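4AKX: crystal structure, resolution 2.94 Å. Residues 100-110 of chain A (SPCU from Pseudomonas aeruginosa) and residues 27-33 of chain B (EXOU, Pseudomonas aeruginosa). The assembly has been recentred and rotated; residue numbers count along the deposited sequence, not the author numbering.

Chain A 100-110: LNRLHDRLREG
Chain B (27-33) KLPESVS

An extended peptide can pack on a helix through side-chain contacts with no hydrogen bond between them. The contact of SPCU with EXOU illustrates the principle, with Pro B29 and Val B32, three residues apart, turned toward the helix. Residues 100-110 of chain A belong to a helix that continues beyond both ends, with phi/psi near -60/-45 and i to i+4 bonds such as Asp A105 N to Asn A101 O (3.2 Å) and Glu A109 N to Asp A105 O (2.9 Å). Chain B, without regular secondary structure, is nonetheless extended, phi running from -63° to -104° and psi from 118° to 154° over Leu B28 to Val B32. Together the stretches bury 385 Å².

Lys B27 begins the walk with an all-trans side chain (chi1 to chi4 all t). Its CA-to-CB bond points sideways, but the long chain carries NZ to 3.6 Å from Glu A109 OE1, a long salt bridge. Glu A109 reaches out with chi1 and chi2 both t and chi3 at -31°. The lysine is poorly ordered, so this link is best read as loose. Leu B28 points away and touches nothing on the helix.

Pro B29 sets the register: its CA lies 6.0 Å from the CA of Arg A102. Its CA-to-CB bond points toward the helix, and the ring is C-gamma endo, with CB 4.2 Å from Asn A101 O and 3.1 Å from Asp A105 OD2, while CG lies 4.2 Å from Arg A102 CG. Arg A102 (m, t, m, chi4 -68°) presents the edge of its guanidinium to Pro B29 CD.

At Glu B30 (chi1 p, chi2 t, chi3 22°) the CA-to-CB bond is sideways, and the backbone meets Asp A105, whose chi1 of -95° lies between wells and whose chi2 is 6°. Proximity is not bonding here: Asp A105 OD2 is 3.0 Å from Glu B30 O, but both are acceptors, and Asp A105 OD2 is 3.1 Å from Glu B30 N at a poor angle.

Ser B31 (chi1 m) points away, and Val B32 (chi1 t) returns toward the helix. Val B32 CG2 lies 3.4 Å from Arg A108 NE, over one face of that guanidinium, and 4.3 Å from His A104 CE1, over one face of the imidazole; Asp A105 OD1 is 3.9 Å from the same Val B32 CG2. Arg A108 adopts m, t, p with chi4 88°, and His A104 has chi1 t and chi2 171°. Ser B33 (chi1 p, psi -87°) points away and makes no contact with the helix stretch.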

# COMPACT_ATOMS: atom_id res chain seq x y z
N LEU A 100 12.79 -20.96 -6.56
CA LEU A 100 12.61 -20.66 -5.11
C LEU A 100 13.74 -19.80 -4.57
O LEU A 100 13.51 -18.85 -3.85
CB LEU A 100 12.48 -21.92 -4.25
CG LEU A 100 11.36 -22.87 -4.65
CD1 LEU A 100 11.44 -24.16 -3.86
CD2 LEU A 100 10.02 -22.20 -4.44
N ASN A 101 14.96 -20.12 -4.97
CA ASN A 101 16.08 -19.27 -4.65
C ASN A 101 15.91 -17.82 -5.06
O ASN A 101 16.33 -16.92 -4.32
CB ASN A 101 17.36 -19.85 -5.20
CG ASN A 101 17.89 -20.90 -4.31
OD1 ASN A 101 17.65 -20.86 -3.11
ND2 ASN A 101 18.54 -21.88 -4.88
N ARG A 102 15.29 -17.59 -6.21
CA ARG A 102 14.91 -16.24 -6.62
C ARG A 102 13.90 -15.57 -5.68
O ARG A 102 14.20 -14.52 -5.10
CB ARG A 102 14.41 -16.21 -8.07
CG ARG A 102 15.52 -16.00 -9.08
CD ARG A 102 14.98 -15.64 -10.46
NE ARG A 102 14.61 -16.83 -11.24
CZ ARG A 102 15.47 -17.73 -11.71
NH1 ARG A 102 16.78 -17.62 -11.48
NH2 ARG A 102 15.02 -18.77 -12.42
N LEU A 103 12.73 -16.17 -5.52
CA LEU A 103 11.75 -15.64 -4.58
C LEU A 103 12.47 -15.20 -3.32
O LEU A 103 12.40 -14.04 -2.93
CB LEU A 103 10.68 -16.68 -4.22
CG LEU A 103 9.69 -17.09 -5.32
CD1 LEU A 103 8.78 -18.21 -4.86
CD2 LEU A 103 8.87 -15.90 -5.79
N HIS A 104 13.22 -16.10 -2.71
CA HIS A 104 13.84 -15.80 -1.45
C HIS A 104 14.64 -14.52 -1.54
O HIS A 104 14.45 -13.61 -0.71
CB HIS A 104 14.71 -16.95 -1.01
CG HIS A 104 15.09 -16.89 0.44
ND1 HIS A 104 15.70 -17.90 1.06
CD2 HIS A 104 14.92 -15.88 1.39
CE1 HIS A 104 15.92 -17.57 2.36
NE2 HIS A 104 15.43 -16.34 2.56
N ASP A 105 15.49 -14.40 -2.57
CA ASP A 105 16.36 -13.22 -2.70
C ASP A 105 15.61 -11.91 -2.90
O ASP A 105 16.07 -10.84 -2.48
CB ASP A 105 17.36 -13.39 -3.84
CG ASP A 105 18.69 -13.91 -3.36
OD1 ASP A 105 18.81 -14.24 -2.15
OD2 ASP A 105 19.62 -13.99 -4.19
N ARG A 106 14.47 -12.00 -3.58
CA ARG A 106 13.69 -10.83 -3.88
C ARG A 106 13.03 -10.38 -2.61
O ARG A 106 12.96 -9.18 -2.33
CB ARG A 106 12.68 -11.12 -4.97
CG ARG A 106 13.28 -11.03 -6.36
CD ARG A 106 12.68 -12.05 -7.29
NE ARG A 106 13.16 -11.89 -8.66
CZ ARG A 106 12.65 -12.53 -9.71
NH1 ARG A 106 11.64 -13.38 -9.55
NH2 ARG A 106 13.14 -12.32 -10.92
N LEU A 107 12.61 -11.35 -1.79
CA LEU A 107 12.10 -11.03 -0.47
C LEU A 107 13.17 -10.33 0.40
O LEU A 107 12.90 -9.30 0.99
CB LEU A 107 11.53 -12.27 0.24
CG LEU A 107 10.36 -13.04 -0.39
CD1 LEU A 107 10.12 -14.35 0.34
CD2 LEU A 107 9.08 -12.23 -0.41
N ARG A 108 14.40 -10.84 0.43
CA ARG A 108 15.45 -10.20 1.25
C ARG A 108 15.81 -8.80 0.71
O ARG A 108 16.03 -7.86 1.48
CB ARG A 108 16.69 -11.10 1.38
CG ARG A 108 16.36 -12.56 1.75
CD ARG A 108 17.49 -13.56 1.47
NE ARG A 108 18.81 -13.15 1.98
CZ ARG A 108 19.25 -13.41 3.21
NH1 ARG A 108 18.49 -14.09 4.07
NH2 ARG A 108 20.45 -12.98 3.59
N GLU A 109 15.78 -8.65 -0.61
CA GLU A 109 16.06 -7.37 -1.24
C GLU A 109 14.99 -6.36 -0.87
O GLU A 109 15.28 -5.19 -0.57
CB GLU A 109 16.14 -7.55 -2.76
CG GLU A 109 16.53 -6.30 -3.52
CD GLU A 109 16.30 -6.43 -5.02
OE1 GLU A 109 16.40 -7.57 -5.56
OE2 GLU A 109 16.02 -5.39 -5.67
N GLY A 110 13.74 -6.83 -0.87
CA GLY A 110 12.61 -5.99 -0.55
C GLY A 110 12.68 -5.55 0.90
O GLY A 110 12.44 -4.38 1.21
N LYS B 27 19.80 -12.44 -14.34
CA LYS B 27 20.25 -12.05 -13.01
C LYS B 27 20.43 -13.26 -12.08
O LYS B 27 19.45 -13.89 -11.66
CB LYS B 27 19.30 -11.03 -12.38
CG LYS B 27 19.69 -10.59 -10.97
CD LYS B 27 18.81 -9.46 -10.45
CE LYS B 27 19.26 -9.02 -9.06
NZ LYS B 27 18.47 -7.87 -8.55
N LEU B 28 21.69 -13.57 -11.75
CA LEU B 28 22.01 -14.61 -10.78
C LEU B 28 21.66 -14.16 -9.34
O LEU B 28 21.99 -13.05 -8.94
CB LEU B 28 23.50 -15.00 -10.87
CG LEU B 28 23.89 -16.47 -10.65
CD1 LEU B 28 25.15 -16.81 -11.44
CD2 LEU B 28 24.06 -16.79 -9.16
N PRO B 29 20.95 -15.02 -8.59
CA PRO B 29 20.71 -14.74 -7.16
C PRO B 29 21.89 -15.10 -6.24
O PRO B 29 22.29 -16.28 -6.16
CB PRO B 29 19.46 -15.57 -6.84
CG PRO B 29 19.47 -16.68 -7.84
CD PRO B 29 20.11 -16.13 -9.08
N GLU B 30 22.45 -14.09 -5.56
CA GLU B 30 23.56 -14.25 -4.61
C GLU B 30 23.14 -15.12 -3.42
O GLU B 30 22.10 -14.90 -2.82
CB GLU B 30 24.06 -12.87 -4.12
CG GLU B 30 22.94 -11.85 -3.87
CD GLU B 30 23.44 -10.44 -3.56
OE1 GLU B 30 24.60 -10.10 -3.93
OE2 GLU B 30 22.67 -9.66 -2.96
N SER B 31 23.96 -16.11 -3.09
CA SER B 31 23.55 -17.17 -2.15
C SER B 31 23.24 -16.68 -0.72
O SER B 31 23.73 -15.63 -0.28
CB SER B 31 24.58 -18.32 -2.13
OG SER B 31 24.30 -19.30 -3.13
N VAL B 32 22.38 -17.44 -0.03
CA VAL B 32 22.13 -17.30 1.40
C VAL B 32 22.85 -18.45 2.10
O VAL B 32 22.68 -19.62 1.72
CB VAL B 32 20.63 -17.42 1.69
CG1 VAL B 32 20.38 -17.50 3.18
CG2 VAL B 32 19.85 -16.27 1.06
N SER B 33 23.66 -18.13 3.11
CA SER B 33 24.76 -19.03 3.49
C SER B 33 24.29 -20.29 4.21
O SER B 33 24.05 -21.31 3.56
CB SER B 33 25.93 -18.30 4.18
OG SER B 33 25.63 -17.96 5.52